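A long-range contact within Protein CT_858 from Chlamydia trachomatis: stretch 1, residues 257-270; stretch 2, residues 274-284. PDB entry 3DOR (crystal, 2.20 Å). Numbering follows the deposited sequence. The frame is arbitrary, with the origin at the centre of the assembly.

Stretch 1 257-270: STDGFLPVIGPVIW
Stretch 2 274-284: GLFRAYISSVT

How does the start of stretch 1 reach stretch 2 when the backbones lie well apart? Stretch 1 is loop here, and the CA atoms of Thr 258 and Phe 276 are 6.6 Å apart, those of Asp 259 and Arg 277 5.8 Å, and two waters bridge the backbones here. One water donates to Thr 258 O (2.7 Å) and accepts from Arg 277 N (2.9 Å); another links Thr 258 OG1 (2.9 Å) to Leu 275 O (2.7 Å). Thr 258 (phi/psi -60/-46, chi1 m) also sets its CG2 3.2 Å from Leu 275 O. Gly 260 has a positive phi (72/-162), which favours glycine, and its N donates to Ser 257 OG at 3.0 Å.

What holds the loop from Asp 259 to Leu 262? Arg 277 does, its CA-to-CB bond pointing toward stretch 1 and its side chain fully extended (chi1 to chi3 all t, chi4 -164°). Arg 277 NH1 donates to Asp 259 O at 3.1 Å and to Leu 262 O at 2.8 Å, while Arg 277 NH2 adds a weak bond to Leu 262 O at 3.2 Å. Both carbonyls lie at the edge of the guanidinium, near its plane, where its N-H groups point. The carboxylate of Asp 259 (chi1 m) takes no part in these bonds, although its OD2 comes 3.5 Å from Arg 277 CB.

How does Tyr 279 meet the segment from Pro 263 to Ile 265? With chi1 p and chi2 85°, its side chain brings the hydroxyl to the loop, where Ile 265 N donates to Tyr 279 OH at 3.1 Å. A water 2.6 Å from Tyr 279 OH donates to Pro 263 O at 3.0 Å, tying the same hydroxyl to a second backbone group. Apolar contacts accompany the polar one: Val 264 CB lies 4.1 Å from Tyr 279 CZ, and Ile 265 CG1 4.0 Å from Tyr 279 CE1, at the ring edge. Ile 265 (chi1 p, chi2 t) extends its CD1 to 4.0 Å from Val 283 CG2.

How do the backbones finally pair? From Gly 266, nearly fully extended at -180/-177, stretch 1 closes on the strand of stretch 2. Ser 281 OG (chi1 m) donates to Gly 266 O at 3.1 Å; an ideal CB on this glycine would clash with Ser 282 O at 2.7 Å. Pro 267 O accepts a weak bond from Ser 282 N at 3.5 Å and a CA-H...O contact from Ser 281 CA at 3.2 Å. The chain turns a corner at Ile 269 (-102/-23), whose N donates to Ile 280 O at 2.7 Å. Trp 270 and Ile 280 then form an antiparallel hydrogen-bonded pair: Ile 280 N donates to Trp 270 O at 2.8 Å, and Trp 270 N returns a weak bond to Ile 280 O at 3.3 Å. Their side chains share a sheet face, so Trp 270 CE3 (chi1 t, chi2 76°) packs 3.7 Å from Ile 280 CG1 (chi1 m, chi2 t).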

# COMPACT_ATOMS: atom_id res chain seq x y z
N SER B 257 -10.14 16.17 17.04
CA SER B 257 -10.67 15.87 18.37
C SER B 257 -12.19 15.67 18.34
O SER B 257 -12.92 16.49 17.77
CB SER B 257 -10.32 17.01 19.35
OG SER B 257 -11.21 17.02 20.46
N THR B 258 -12.66 14.59 18.96
CA THR B 258 -14.09 14.30 18.98
C THR B 258 -14.92 15.40 19.63
O THR B 258 -15.95 15.81 19.09
CB THR B 258 -14.37 12.95 19.71
OG1 THR B 258 -13.78 11.88 18.98
CG2 THR B 258 -15.87 12.69 19.81
N ASP B 259 -14.48 15.88 20.78
CA ASP B 259 -15.23 16.91 21.50
C ASP B 259 -14.94 18.35 21.11
O ASP B 259 -15.79 19.22 21.30
CB ASP B 259 -15.02 16.75 23.01
CG ASP B 259 -15.81 15.58 23.58
OD1 ASP B 259 -15.57 15.20 24.75
OD2 ASP B 259 -16.68 15.05 22.87
N GLY B 260 -13.77 18.62 20.55
CA GLY B 260 -13.50 20.00 20.20
C GLY B 260 -13.27 20.81 21.46
O GLY B 260 -13.04 20.25 22.54
N PHE B 261 -13.38 22.13 21.35
CA PHE B 261 -13.10 22.99 22.49
C PHE B 261 -14.21 23.95 22.89
O PHE B 261 -14.03 24.76 23.78
CB PHE B 261 -11.83 23.78 22.19
CG PHE B 261 -11.90 24.57 20.90
CD1 PHE B 261 -12.54 25.80 20.86
CD2 PHE B 261 -11.33 24.06 19.74
CE1 PHE B 261 -12.62 26.52 19.66
CE2 PHE B 261 -11.41 24.77 18.54
CZ PHE B 261 -12.05 26.01 18.50
N LEU B 262 -15.36 23.86 22.23
CA LEU B 262 -16.47 24.74 22.55
C LEU B 262 -17.34 24.23 23.70
O LEU B 262 -17.73 23.05 23.74
CB LEU B 262 -17.33 24.95 21.31
CG LEU B 262 -16.60 25.51 20.09
CD1 LEU B 262 -17.52 25.51 18.90
CD2 LEU B 262 -16.10 26.93 20.40
N PRO B 263 -17.65 25.11 24.67
CA PRO B 263 -18.49 24.71 25.80
C PRO B 263 -19.95 24.60 25.34
O PRO B 263 -20.30 25.10 24.27
CB PRO B 263 -18.25 25.82 26.83
CG PRO B 263 -17.82 26.99 26.00
CD PRO B 263 -16.96 26.38 24.94
N VAL B 264 -20.81 23.95 26.13
CA VAL B 264 -22.21 23.81 25.73
C VAL B 264 -22.84 25.17 25.52
O VAL B 264 -22.52 26.13 26.23
CB VAL B 264 -23.03 23.00 26.78
CG1 VAL B 264 -22.40 21.64 26.97
CG2 VAL B 264 -23.08 23.74 28.10
N ILE B 265 -23.73 25.26 24.54
CA ILE B 265 -24.38 26.52 24.20
C ILE B 265 -25.52 26.92 25.15
O ILE B 265 -25.97 28.06 25.15
CB ILE B 265 -24.91 26.47 22.75
CG1 ILE B 265 -25.99 25.38 22.62
CG2 ILE B 265 -23.75 26.19 21.79
CD1 ILE B 265 -26.57 25.22 21.23
N GLY B 266 -25.97 25.97 25.96
CA GLY B 266 -27.04 26.27 26.89
C GLY B 266 -27.39 25.05 27.72
O GLY B 266 -26.74 24.02 27.59
N PRO B 267 -28.41 25.14 28.59
CA PRO B 267 -28.79 23.99 29.40
C PRO B 267 -29.20 22.82 28.52
O PRO B 267 -30.09 22.93 27.68
CB PRO B 267 -29.94 24.53 30.26
CG PRO B 267 -30.51 25.64 29.43
CD PRO B 267 -29.26 26.30 28.89
N VAL B 268 -28.53 21.69 28.72
CA VAL B 268 -28.78 20.49 27.95
C VAL B 268 -30.09 19.79 28.28
O VAL B 268 -30.36 19.48 29.44
CB VAL B 268 -27.63 19.50 28.14
CG1 VAL B 268 -27.91 18.21 27.37
CG2 VAL B 268 -26.33 20.12 27.66
N ILE B 269 -30.90 19.53 27.27
CA ILE B 269 -32.16 18.84 27.48
C ILE B 269 -31.98 17.37 27.05
O ILE B 269 -32.71 16.49 27.50
CB ILE B 269 -33.33 19.52 26.69
CG1 ILE B 269 -33.65 18.74 25.42
CG2 ILE B 269 -32.98 20.96 26.36
CD1 ILE B 269 -34.67 17.65 25.64
N TRP B 270 -30.99 17.12 26.19
CA TRP B 270 -30.68 15.77 25.72
C TRP B 270 -29.22 15.65 25.29
O TRP B 270 -28.67 16.57 24.68
CB TRP B 270 -31.56 15.37 24.54
CG TRP B 270 -31.22 14.00 24.00
CD1 TRP B 270 -31.55 12.80 24.56
CD2 TRP B 270 -30.47 13.70 22.82
NE1 TRP B 270 -31.05 11.76 23.80
CE2 TRP B 270 -30.39 12.29 22.72
CE3 TRP B 270 -29.86 14.48 21.83
CZ2 TRP B 270 -29.72 11.64 21.67
CZ3 TRP B 270 -29.20 13.84 20.79
CH2 TRP B 270 -29.13 12.43 20.72
N GLY B 274 -22.99 8.07 22.14
CA GLY B 274 -22.06 7.30 21.33
C GLY B 274 -20.72 7.93 21.00
O GLY B 274 -20.08 8.57 21.84
N LEU B 275 -20.30 7.73 19.76
CA LEU B 275 -19.03 8.24 19.24
C LEU B 275 -19.00 9.76 19.04
O LEU B 275 -17.98 10.40 19.30
CB LEU B 275 -18.74 7.54 17.91
CG LEU B 275 -17.52 6.62 17.76
CD1 LEU B 275 -17.34 5.73 18.99
CD2 LEU B 275 -17.71 5.77 16.52
N PHE B 276 -20.11 10.32 18.58
CA PHE B 276 -20.20 11.76 18.32
C PHE B 276 -20.61 12.59 19.52
O PHE B 276 -21.41 12.16 20.35
CB PHE B 276 -21.24 12.07 17.23
CG PHE B 276 -20.90 11.54 15.87
CD1 PHE B 276 -21.30 10.27 15.49
CD2 PHE B 276 -20.23 12.34 14.95
CE1 PHE B 276 -21.03 9.79 14.19
CE2 PHE B 276 -19.95 11.87 13.65
CZ PHE B 276 -20.35 10.59 13.27
N ARG B 277 -20.08 13.80 19.62
CA ARG B 277 -20.52 14.70 20.67
C ARG B 277 -21.77 15.35 20.06
O ARG B 277 -21.69 16.01 19.02
CB ARG B 277 -19.48 15.79 20.98
CG ARG B 277 -20.01 16.81 21.99
CD ARG B 277 -18.98 17.85 22.42
NE ARG B 277 -19.56 18.75 23.40
CZ ARG B 277 -19.05 19.93 23.75
NH1 ARG B 277 -17.93 20.35 23.19
NH2 ARG B 277 -19.67 20.68 24.64
N ALA B 278 -22.92 15.14 20.68
CA ALA B 278 -24.14 15.70 20.16
C ALA B 278 -25.15 15.87 21.28
O ALA B 278 -25.28 15.00 22.15
CB ALA B 278 -24.70 14.79 19.07
N TYR B 279 -25.87 16.99 21.25
CA TYR B 279 -26.86 17.24 22.28
C TYR B 279 -27.87 18.26 21.81
O TYR B 279 -27.78 18.79 20.70
CB TYR B 279 -26.16 17.72 23.57
CG TYR B 279 -25.41 19.03 23.43
CD1 TYR B 279 -26.07 20.25 23.57
CD2 TYR B 279 -24.05 19.05 23.14
CE1 TYR B 279 -25.40 21.46 23.42
CE2 TYR B 279 -23.36 20.26 22.98
CZ TYR B 279 -24.05 21.46 23.13
OH TYR B 279 -23.40 22.66 22.96
N ILE B 280 -28.85 18.52 22.67
CA ILE B 280 -29.89 19.49 22.39
C ILE B 280 -29.93 20.40 23.60
O ILE B 280 -29.92 19.91 24.73
CB ILE B 280 -31.27 18.82 22.25
CG1 ILE B 280 -31.27 17.85 21.07
CG2 ILE B 280 -32.33 19.87 22.03
CD1 ILE B 280 -32.62 17.17 20.84
N SER B 281 -29.93 21.71 23.37
CA SER B 281 -30.00 22.70 24.44
C SER B 281 -31.06 23.72 24.05
O SER B 281 -31.58 23.68 22.94
CB SER B 281 -28.67 23.43 24.62
OG SER B 281 -27.65 22.56 25.05
N SER B 282 -31.37 24.63 24.96
CA SER B 282 -32.35 25.68 24.67
C SER B 282 -31.59 26.98 24.45
O SER B 282 -30.73 27.35 25.24
CB SER B 282 -33.31 25.84 25.84
OG SER B 282 -32.60 26.03 27.05
N VAL B 283 -31.90 27.65 23.34
CA VAL B 283 -31.27 28.92 23.00
C VAL B 283 -32.35 30.01 23.10
O VAL B 283 -33.45 29.85 22.56
CB VAL B 283 -30.71 28.88 21.57
CG1 VAL B 283 -30.21 30.26 21.16
CG2 VAL B 283 -29.57 27.87 21.49
N THR B 284 -32.06 31.10 23.79
CA THR B 284 -33.05 32.16 23.94
C THR B 284 -32.64 33.44 23.21
O THR B 284 -31.48 33.82 23.22
CB THR B 284 -33.28 32.48 25.42
OG1 THR B 284 -32.13 33.12 25.96
CG2 THR B 284 -33.53 31.20 26.20
O HOH W 1 -18.00 14.57 17.75
O HOH W 2 -15.40 9.51 19.22
O HOH W 3 -20.87 22.87 22.32